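Local coordinates for tyrosine specific protein phosphatase (Trypanosoma cruzi, PDB 4AZ1) that probably removes phosphate from phosphotyrosine residues of proteins, as a member of the protein tyrosine phosphatase family, at residues A[25-30]-A[255-260]. Numbering follows the deposited sequence.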
ATOM      1  N   PHE A  25     -27.937  21.403 -12.215  1.00 29.91           N
ATOM      2  CA  PHE A  25     -26.583  21.179 -11.739  1.00 34.69           C
ATOM      3  C   PHE A  25     -25.999  22.443 -11.086  1.00 42.92           C
ATOM      4  O   PHE A  25     -25.337  22.356 -10.048  1.00 35.07           O
ATOM      5  CB  PHE A  25     -25.674  20.667 -12.852  1.00 26.25           C
ATOM      6  CG  PHE A  25     -24.296  20.330 -12.383  1.00 28.79           C
ATOM      7  CD1 PHE A  25     -24.054  19.147 -11.690  1.00 29.65           C
ATOM      8  CD2 PHE A  25     -23.236  21.205 -12.610  1.00 35.57           C
ATOM      9  CE1 PHE A  25     -22.774  18.832 -11.242  1.00 36.67           C
ATOM     10  CE2 PHE A  25     -21.946  20.889 -12.169  1.00 39.36           C
ATOM     11  CZ  PHE A  25     -21.725  19.704 -11.479  1.00 31.84           C
ATOM     12  N   SER A  26     -26.250  23.610 -11.681  1.00 39.46           N
ATOM     13  CA  SER A  26     -25.787  24.860 -11.096  1.00 46.58           C
ATOM     14  C   SER A  26     -26.422  25.100  -9.730  1.00 44.00           C
ATOM     15  O   SER A  26     -25.760  25.550  -8.797  1.00 47.82           O
ATOM     16  CB  SER A  26     -26.072  26.041 -12.029  1.00 48.76           C
ATOM     17  OG  SER A  26     -25.283  25.938 -13.203  1.00 49.27           O
ATOM     18  N   LEU A  27     -27.703  24.781  -9.610  1.00 38.12           N
ATOM     19  CA  LEU A  27     -28.392  24.895  -8.332  1.00 40.20           C
ATOM     20  C   LEU A  27     -27.770  23.971  -7.280  1.00 41.93           C
ATOM     21  O   LEU A  27     -27.634  24.350  -6.112  1.00 46.76           O
ATOM     22  CB  LEU A  27     -29.885  24.619  -8.518  1.00 44.71           C
ATOM     23  CG  LEU A  27     -30.806  24.692  -7.305  1.00 48.02           C
ATOM     24  CD1 LEU A  27     -30.831  26.113  -6.733  1.00 55.67           C
ATOM     25  CD2 LEU A  27     -32.209  24.241  -7.702  1.00 49.83           C
ATOM     26  N   LEU A  28     -27.361  22.775  -7.685  1.00 40.44           N
ATOM     27  CA  LEU A  28     -26.664  21.882  -6.756  1.00 48.52           C
ATOM     28  C   LEU A  28     -25.342  22.478  -6.265  1.00 45.44           C
ATOM     29  O   LEU A  28     -25.045  22.433  -5.074  1.00 43.89           O
ATOM     30  CB  LEU A  28     -26.395  20.518  -7.394  1.00 45.09           C
ATOM     31  CG  LEU A  28     -27.578  19.576  -7.599  1.00 48.16           C
ATOM     32  CD1 LEU A  28     -27.178  18.451  -8.539  1.00 40.26           C
ATOM     33  CD2 LEU A  28     -28.058  19.003  -6.272  1.00 41.11           C
ATOM     34  N   LEU A  29     -24.543  23.024  -7.180  1.00 42.30           N
ATOM     35  CA  LEU A  29     -23.277  23.655  -6.794  1.00 39.51           C
ATOM     36  C   LEU A  29     -23.571  24.833  -5.879  1.00 51.18           C
ATOM     37  O   LEU A  29     -22.882  25.051  -4.884  1.00 46.26           O
ATOM     38  CB  LEU A  29     -22.518  24.145  -8.025  1.00 43.62           C
ATOM     39  CG  LEU A  29     -22.070  23.088  -9.031  1.00 44.78           C
ATOM     40  CD1 LEU A  29     -21.252  23.746 -10.129  1.00 46.29           C
ATOM     41  CD2 LEU A  29     -21.259  22.025  -8.319  1.00 40.35           C
ATOM     42  N   ARG A  30     -24.616  25.576  -6.230  1.00 52.32           N
ATOM     43  CA  ARG A  30     -25.074  26.733  -5.458  1.00 62.70           C
ATOM     44  C   ARG A  30     -25.308  26.391  -3.976  1.00 55.36           C
ATOM     45  O   ARG A  30     -25.174  27.252  -3.113  1.00 54.83           O
ATOM     46  CB  ARG A  30     -26.334  27.315  -6.129  1.00 61.38           C
ATOM     47  CG  ARG A  30     -27.200  28.248  -5.299  1.00 62.45           C
ATOM     48  CD  ARG A  30     -26.669  29.668  -5.293  1.00 76.85           C
ATOM     49  NE  ARG A  30     -27.629  30.609  -4.713  1.00 84.79           N
ATOM     50  CZ  ARG A  30     -27.872  30.716  -3.411  1.00 91.23           C
ATOM     51  NH1 ARG A  30     -27.233  29.931  -2.549  1.00 89.39           N
ATOM     52  NH2 ARG A  30     -28.759  31.602  -2.969  1.00 98.53           N
ATOM     53  N   THR A 255     -36.852  13.198  -8.952  1.00 42.64           N
ATOM     54  CA  THR A 255     -36.023  12.070  -8.500  1.00 38.73           C
ATOM     55  C   THR A 255     -34.514  12.264  -8.684  1.00 37.43           C
ATOM     56  O   THR A 255     -33.743  11.996  -7.753  1.00 37.35           O
ATOM     57  CB  THR A 255     -36.424  10.748  -9.184  1.00 40.71           C
ATOM     58  OG1 THR A 255     -37.781  10.443  -8.877  1.00 44.53           O
ATOM     59  CG2 THR A 255     -35.546   9.599  -8.707  1.00 43.01           C
ATOM     60  N   VAL A 256     -34.078  12.725  -9.856  1.00 38.58           N
ATOM     61  CA  VAL A 256     -32.630  12.834 -10.085  1.00 35.92           C
ATOM     62  C   VAL A 256     -31.998  13.895  -9.196  1.00 34.84           C
ATOM     63  O   VAL A 256     -30.967  13.656  -8.554  1.00 33.33           O
ATOM     64  CB  VAL A 256     -32.264  13.133 -11.552  1.00 31.83           C
ATOM     65  CG1 VAL A 256     -30.742  13.078 -11.724  1.00 30.52           C
ATOM     66  CG2 VAL A 256     -32.900  12.114 -12.477  1.00 31.80           C
ATOM     67  N   TYR A 257     -32.614  15.070  -9.170  1.00 36.46           N
ATOM     68  CA  TYR A 257     -32.177  16.122  -8.277  1.00 36.35           C
ATOM     69  C   TYR A 257     -32.197  15.627  -6.818  1.00 34.44           C
ATOM     70  O   TYR A 257     -31.211  15.788  -6.093  1.00 41.07           O
ATOM     71  CB  TYR A 257     -33.047  17.377  -8.447  1.00 34.73           C
ATOM     72  CG  TYR A 257     -32.495  18.559  -7.693  1.00 45.51           C
ATOM     73  CD1 TYR A 257     -31.486  19.335  -8.239  1.00 41.11           C
ATOM     74  CD2 TYR A 257     -32.966  18.888  -6.423  1.00 52.99           C
ATOM     75  CE1 TYR A 257     -30.959  20.411  -7.548  1.00 39.49           C
ATOM     76  CE2 TYR A 257     -32.445  19.972  -5.726  1.00 52.93           C
ATOM     77  CZ  TYR A 257     -31.435  20.720  -6.298  1.00 46.95           C
ATOM     78  OH  TYR A 257     -30.899  21.790  -5.628  1.00 51.26           O
ATOM     79  N   ASP A 258     -33.299  15.009  -6.391  1.00 35.25           N
ATOM     80  CA  ASP A 258     -33.418  14.559  -5.000  1.00 43.95           C
ATOM     81  C   ASP A 258     -32.355  13.518  -4.611  1.00 51.11           C
ATOM     82  O   ASP A 258     -31.745  13.596  -3.539  1.00 44.03           O
ATOM     83  CB  ASP A 258     -34.815  14.009  -4.742  1.00 46.82           C
ATOM     84  CG  ASP A 258     -35.880  15.094  -4.790  1.00 52.48           C
ATOM     85  OD1 ASP A 258     -35.555  16.264  -4.491  1.00 54.16           O
ATOM     86  OD2 ASP A 258     -37.042  14.775  -5.123  1.00 58.85           O
ATOM     87  N   VAL A 259     -32.145  12.549  -5.494  1.00 37.45           N
ATOM     88  CA  VAL A 259     -31.151  11.511  -5.288  1.00 35.83           C
ATOM     89  C   VAL A 259     -29.745  12.095  -5.168  1.00 36.84           C
ATOM     90  O   VAL A 259     -28.996  11.746  -4.253  1.00 38.54           O
ATOM     91  CB  VAL A 259     -31.181  10.499  -6.445  1.00 40.85           C
ATOM     92  CG1 VAL A 259     -29.855   9.766  -6.565  1.00 40.42           C
ATOM     93  CG2 VAL A 259     -32.324   9.515  -6.235  1.00 41.79           C
ATOM     94  N   VAL A 260     -29.388  12.991  -6.080  1.00 36.84           N
ATOM     95  CA  VAL A 260     -28.059  13.586  -6.025  1.00 39.61           C
ATOM     96  C   VAL A 260     -27.926  14.471  -4.788  1.00 39.14           C
ATOM     97  O   VAL A 260     -26.884  14.475  -4.131  1.00 33.19           O
ATOM     98  CB  VAL A 260     -27.709  14.327  -7.331  1.00 35.55           C
ATOM     99  CG1 VAL A 260     -26.368  15.058  -7.214  1.00 30.24           C
ATOM    100  CG2 VAL A 260     -27.641  13.319  -8.465  1.00 26.32           C
TER
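The ring of Tyr257 fits into the hollow between Leu27 and Leu28. The Tyr257 side chain leaves the helix with CG anti to the backbone N (chi1 -171°), which sends the ring across the gap to the other helix. Leu28 runs past it in the opposite direction, and its CD2 lies 3.5 Å from CE1 of Tyr257. The approach to the ring is oblique. Leu27 crosses the outer end of the tyrosine at about a right angle. Its CG sits 3.4 Å from the OH of Tyr257, and its CD2 is 3.9 Å from CZ of the same ring. The second branch of Leu28 fills a different place: CD1 meets CG1 of Val260 at 3.7 Å. Leu28 is thus a bump set between Tyr257 and Val260, about one turn apart on their helix. The contact is mostly apolar and small, burying 238 Å² in all. The axes of the two short segments are inclined by 25° and come no nearer than 11.2 Å, so side chains bridge the gap. Val259 rests on Ala241 of helix 232-247. Helix 14-30 is joined here to helix 255-266, and Tyr277 of helix 274-288 touches both Leu28 and Tyr257.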